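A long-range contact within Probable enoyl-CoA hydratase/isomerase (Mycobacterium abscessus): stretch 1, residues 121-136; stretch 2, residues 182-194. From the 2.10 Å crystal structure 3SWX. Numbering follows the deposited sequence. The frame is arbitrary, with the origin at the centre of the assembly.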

# COMPACT_ATOMS: atom_id res chain seq x y z
N ALA B 121 -5.16 16.57 1.32
CA ALA B 121 -4.17 15.88 2.13
C ALA B 121 -3.58 14.68 1.38
O ALA B 121 -2.38 14.45 1.44
N LEU B 122 -4.42 13.92 0.68
CA LEU B 122 -3.91 12.81 -0.12
C LEU B 122 -3.03 13.25 -1.30
O LEU B 122 -2.21 12.47 -1.77
N ALA B 123 -3.22 14.47 -1.80
CA ALA B 123 -2.42 14.98 -2.91
C ALA B 123 -1.01 15.42 -2.47
O ALA B 123 -0.09 15.44 -3.27
N ALA B 124 -0.85 15.76 -1.18
CA ALA B 124 0.38 16.26 -0.62
C ALA B 124 1.34 15.12 -0.31
O ALA B 124 1.04 13.95 -0.52
N ASP B 125 2.51 15.51 0.20
CA ASP B 125 3.56 14.54 0.50
C ASP B 125 3.61 14.17 1.96
O ASP B 125 4.02 13.06 2.29
N ILE B 126 3.20 15.07 2.84
CA ILE B 126 3.24 14.83 4.29
C ILE B 126 2.06 15.53 4.92
O ILE B 126 1.77 16.70 4.61
N VAL B 127 1.37 14.82 5.81
CA VAL B 127 0.15 15.34 6.42
C VAL B 127 0.31 15.30 7.93
O VAL B 127 0.65 14.24 8.50
N ILE B 128 0.09 16.44 8.56
CA ILE B 128 0.14 16.57 10.00
C ILE B 128 -1.24 16.98 10.48
O ILE B 128 -1.81 17.95 9.95
N ALA B 129 -1.74 16.27 11.49
CA ALA B 129 -3.01 16.59 12.13
C ALA B 129 -2.85 17.01 13.59
O ALA B 129 -2.00 16.46 14.31
N ASP B 130 -3.64 17.99 14.06
CA ASP B 130 -3.76 18.17 15.49
C ASP B 130 -4.80 17.17 16.01
O ASP B 130 -5.54 16.58 15.22
N GLU B 131 -4.84 16.98 17.33
CA GLU B 131 -5.70 15.96 17.94
C GLU B 131 -7.21 16.12 17.68
O GLU B 131 -7.98 15.17 17.86
N THR B 132 -7.64 17.30 17.25
CA THR B 132 -9.07 17.53 16.99
C THR B 132 -9.50 17.10 15.59
O THR B 132 -10.68 17.09 15.32
N ALA B 133 -8.58 16.78 14.69
CA ALA B 133 -8.96 16.54 13.30
C ALA B 133 -9.97 15.40 13.19
O ALA B 133 -9.77 14.34 13.77
N THR B 134 -11.08 15.65 12.49
CA THR B 134 -11.95 14.56 12.01
C THR B 134 -12.11 14.63 10.49
O THR B 134 -11.88 15.67 9.87
N PHE B 135 -12.52 13.51 9.89
CA PHE B 135 -12.58 13.34 8.44
C PHE B 135 -13.89 12.69 7.98
O PHE B 135 -14.37 11.74 8.60
N ALA B 136 -14.45 13.17 6.88
CA ALA B 136 -15.63 12.52 6.29
C ALA B 136 -15.72 12.72 4.77
O ALA B 136 -15.78 13.86 4.27
N GLY B 182 -2.67 5.50 7.54
CA GLY B 182 -1.57 6.05 6.74
C GLY B 182 -1.79 7.40 6.07
O GLY B 182 -0.85 7.91 5.43
N ILE B 183 -2.99 7.97 6.17
CA ILE B 183 -3.26 9.30 5.59
C ILE B 183 -2.55 10.41 6.37
O ILE B 183 -2.09 11.39 5.80
N VAL B 184 -2.50 10.27 7.69
CA VAL B 184 -1.89 11.27 8.56
C VAL B 184 -0.58 10.72 9.11
O VAL B 184 -0.57 9.63 9.67
N GLN B 185 0.51 11.47 8.97
CA GLN B 185 1.83 10.98 9.38
C GLN B 185 2.09 11.20 10.86
O GLN B 185 2.84 10.47 11.48
N GLU B 186 1.46 12.21 11.43
CA GLU B 186 1.71 12.52 12.82
C GLU B 186 0.55 13.33 13.37
O GLU B 186 -0.01 14.20 12.68
N ILE B 187 0.17 13.00 14.60
CA ILE B 187 -0.82 13.71 15.35
C ILE B 187 -0.14 14.48 16.49
O ILE B 187 0.62 13.90 17.27
N VAL B 188 -0.45 15.77 16.58
CA VAL B 188 0.14 16.66 17.58
C VAL B 188 -0.94 17.34 18.41
O VAL B 188 -2.13 17.28 18.06
N PRO B 189 -0.54 17.99 19.53
CA PRO B 189 -1.53 18.65 20.38
C PRO B 189 -2.28 19.78 19.69
O PRO B 189 -1.80 20.34 18.70
N VAL B 190 -3.45 20.11 20.24
CA VAL B 190 -4.35 21.12 19.68
C VAL B 190 -3.59 22.38 19.26
O VAL B 190 -2.82 22.92 20.02
N GLY B 191 -3.78 22.81 18.01
CA GLY B 191 -3.17 24.05 17.51
C GLY B 191 -1.72 23.99 17.04
O GLY B 191 -1.22 24.98 16.52
N GLU B 192 -1.05 22.84 17.17
CA GLU B 192 0.39 22.72 16.83
C GLU B 192 0.68 22.17 15.44
O GLU B 192 1.84 21.96 15.09
N HIS B 193 -0.37 21.88 14.69
CA HIS B 193 -0.25 21.24 13.38
C HIS B 193 0.54 22.09 12.38
O HIS B 193 1.38 21.56 11.66
N VAL B 194 0.27 23.39 12.34
CA VAL B 194 0.97 24.28 11.39
C VAL B 194 2.46 24.41 11.76
O VAL B 194 3.33 24.19 10.92

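What holds the two strands side by side? They run parallel, 30° apart, and the backbone supplies the ladder: A129 N donates to E186 O (2.9 Å) and V188 N to A129 O (2.8 Å). Just before it, a side chain stands in for backbone. Q185, with chi1 m and chi2 p, curls so that its OE1 accepts from V127 N at 2.8 Å, while its own N donates to V127 O, also 2.8 Å. V127 is thus gripped from both its amide and its carbonyl by one residue.

Which side chains fill the hollow beside A129? V184, a t rotamer, packs against the A129 methyl, and both of its own methyls find neighbours. CG1 of V184 lies 3.8 Å from A129 CB, and its CG2 sits 3.8 Å from F135 CZ and 4.0 Å from V127 CG1. The F135 ring, chi1 m, reaches back from the next strand to meet it. Back toward the start of both stretches, L122 (m, t) brings its CD2 to within 4.2 Å of I183 CG1.

What packs on the face that carries I128 and D130? I128, with both chi angles m, spreads over its neighbours: CD1 lies 3.9 Å from E186 CB, whereas CG2 lies 4.2 Å from V188 CG2 and 3.9 Å from H193 O. H193, chi1 p, points toward stretch 1, its ND1 3.7 Å from D130 CB; that nitrogen is buried without a polar partner.

How do acidic side chains close the far end? D130, chi1 p, splits its carboxylate: OD2 accepts from G191 N at 2.9 Å, in the turn from P189 to E192, and OD1 accepts from T132 OG1 at 2.7 Å. E131 (p, t) extends so that its OE2 accepts from V190 N at 3.0 Å, so both acids clasp successive amides of that turn.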

# COMPACT_ATOMS: atom_id res chain seq x y z
CB ALA B 121 -4.78 15.46 3.51
CB LEU B 122 -5.06 11.91 -0.63
CG LEU B 122 -5.80 11.02 0.39
CD1 LEU B 122 -7.08 10.44 -0.26
CD2 LEU B 122 -4.91 9.89 0.91
CB ALA B 123 -3.14 16.13 -3.62
CB ALA B 124 0.10 17.06 0.67
CB ASP B 125 4.91 15.07 0.01
CG ASP B 125 4.87 15.44 -1.44
OD1 ASP B 125 4.54 14.53 -2.25
OD2 ASP B 125 5.08 16.63 -1.75
CB ILE B 126 4.58 15.33 4.97
CG1 ILE B 126 5.83 14.65 4.38
CG2 ILE B 126 4.57 15.04 6.50
CD1 ILE B 126 7.09 15.45 4.61
CB VAL B 127 -1.12 14.55 5.99
CG1 VAL B 127 -2.39 15.08 6.70
CG2 VAL B 127 -1.32 14.60 4.47
CB ILE B 128 1.13 17.65 10.44
CG1 ILE B 128 2.51 17.41 9.81
CG2 ILE B 128 1.18 17.72 11.98
CD1 ILE B 128 3.19 16.10 10.24
CB ALA B 129 -3.95 15.38 12.03
CB ASP B 130 -3.98 19.66 15.92
CG ASP B 130 -5.44 20.09 15.99
OD1 ASP B 130 -6.34 19.38 15.48
OD2 ASP B 130 -5.69 21.18 16.55
CB GLU B 131 -5.39 15.81 19.44
CG GLU B 131 -5.45 17.11 20.23
CD GLU B 131 -4.91 16.97 21.66
OE1 GLU B 131 -5.02 15.85 22.23
OE2 GLU B 131 -4.39 17.99 22.20
CB THR B 132 -9.46 19.03 17.11
OG1 THR B 132 -8.92 19.77 16.00
CG2 THR B 132 -8.96 19.62 18.41
CB ALA B 133 -7.73 16.24 12.45
CB THR B 134 -13.34 14.55 12.65
OG1 THR B 134 -14.02 15.74 12.28
CG2 THR B 134 -13.26 14.43 14.16
CB PHE B 135 -11.41 12.47 7.95
CG PHE B 135 -10.06 12.96 8.39
CD1 PHE B 135 -9.57 12.64 9.65
CD2 PHE B 135 -9.27 13.73 7.56
CE1 PHE B 135 -8.34 13.10 10.07
CE2 PHE B 135 -8.02 14.18 7.97
CZ PHE B 135 -7.56 13.87 9.22
CB ALA B 136 -16.90 12.99 6.98
CB ILE B 183 -4.77 9.70 5.68
CG1 ILE B 183 -5.66 8.81 4.85
CG2 ILE B 183 -4.98 11.13 5.16
CD1 ILE B 183 -7.17 9.29 5.02
CB VAL B 184 -2.83 11.59 9.74
CG1 VAL B 184 -2.07 12.34 10.87
CG2 VAL B 184 -4.02 12.40 9.25
CB GLN B 185 2.96 11.63 8.58
CG GLN B 185 3.19 10.99 7.22
CD GLN B 185 1.94 10.96 6.37
OE1 GLN B 185 1.53 11.98 5.81
NE2 GLN B 185 1.33 9.78 6.28
CB GLU B 186 3.04 13.28 12.97
CG GLU B 186 3.43 13.52 14.41
CD GLU B 186 4.73 14.30 14.58
OE1 GLU B 186 5.46 14.55 13.56
OE2 GLU B 186 5.01 14.68 15.75
CB ILE B 187 -1.86 12.77 15.98
CG1 ILE B 187 -2.51 11.85 14.93
CG2 ILE B 187 -2.94 13.59 16.72
CD1 ILE B 187 -3.27 10.71 15.59
CB VAL B 188 1.00 17.72 16.89
CG1 VAL B 188 2.16 17.05 16.11
CG2 VAL B 188 0.15 18.60 15.96
CB PRO B 189 -0.69 19.18 21.55
CG PRO B 189 0.46 18.18 21.64
CD PRO B 189 0.78 17.92 20.18
CB VAL B 190 -5.52 21.46 20.67
CG1 VAL B 190 -5.01 21.56 22.07
CG2 VAL B 190 -6.23 22.76 20.27
CB GLU B 192 1.09 21.76 17.76
CG GLU B 192 0.72 21.88 19.17
CD GLU B 192 1.77 22.50 19.94
OE1 GLU B 192 2.29 21.78 20.82
OE2 GLU B 192 2.07 23.69 19.63
CB HIS B 193 -1.63 20.88 12.81
CG HIS B 193 -2.61 22.01 12.83
ND1 HIS B 193 -3.02 22.63 13.99
CD2 HIS B 193 -3.27 22.63 11.82
CE1 HIS B 193 -3.89 23.58 13.70
NE2 HIS B 193 -4.05 23.61 12.39
CB VAL B 194 0.35 25.68 11.30
CG1 VAL B 194 0.94 26.43 10.09
CG2 VAL B 194 -1.19 25.61 11.21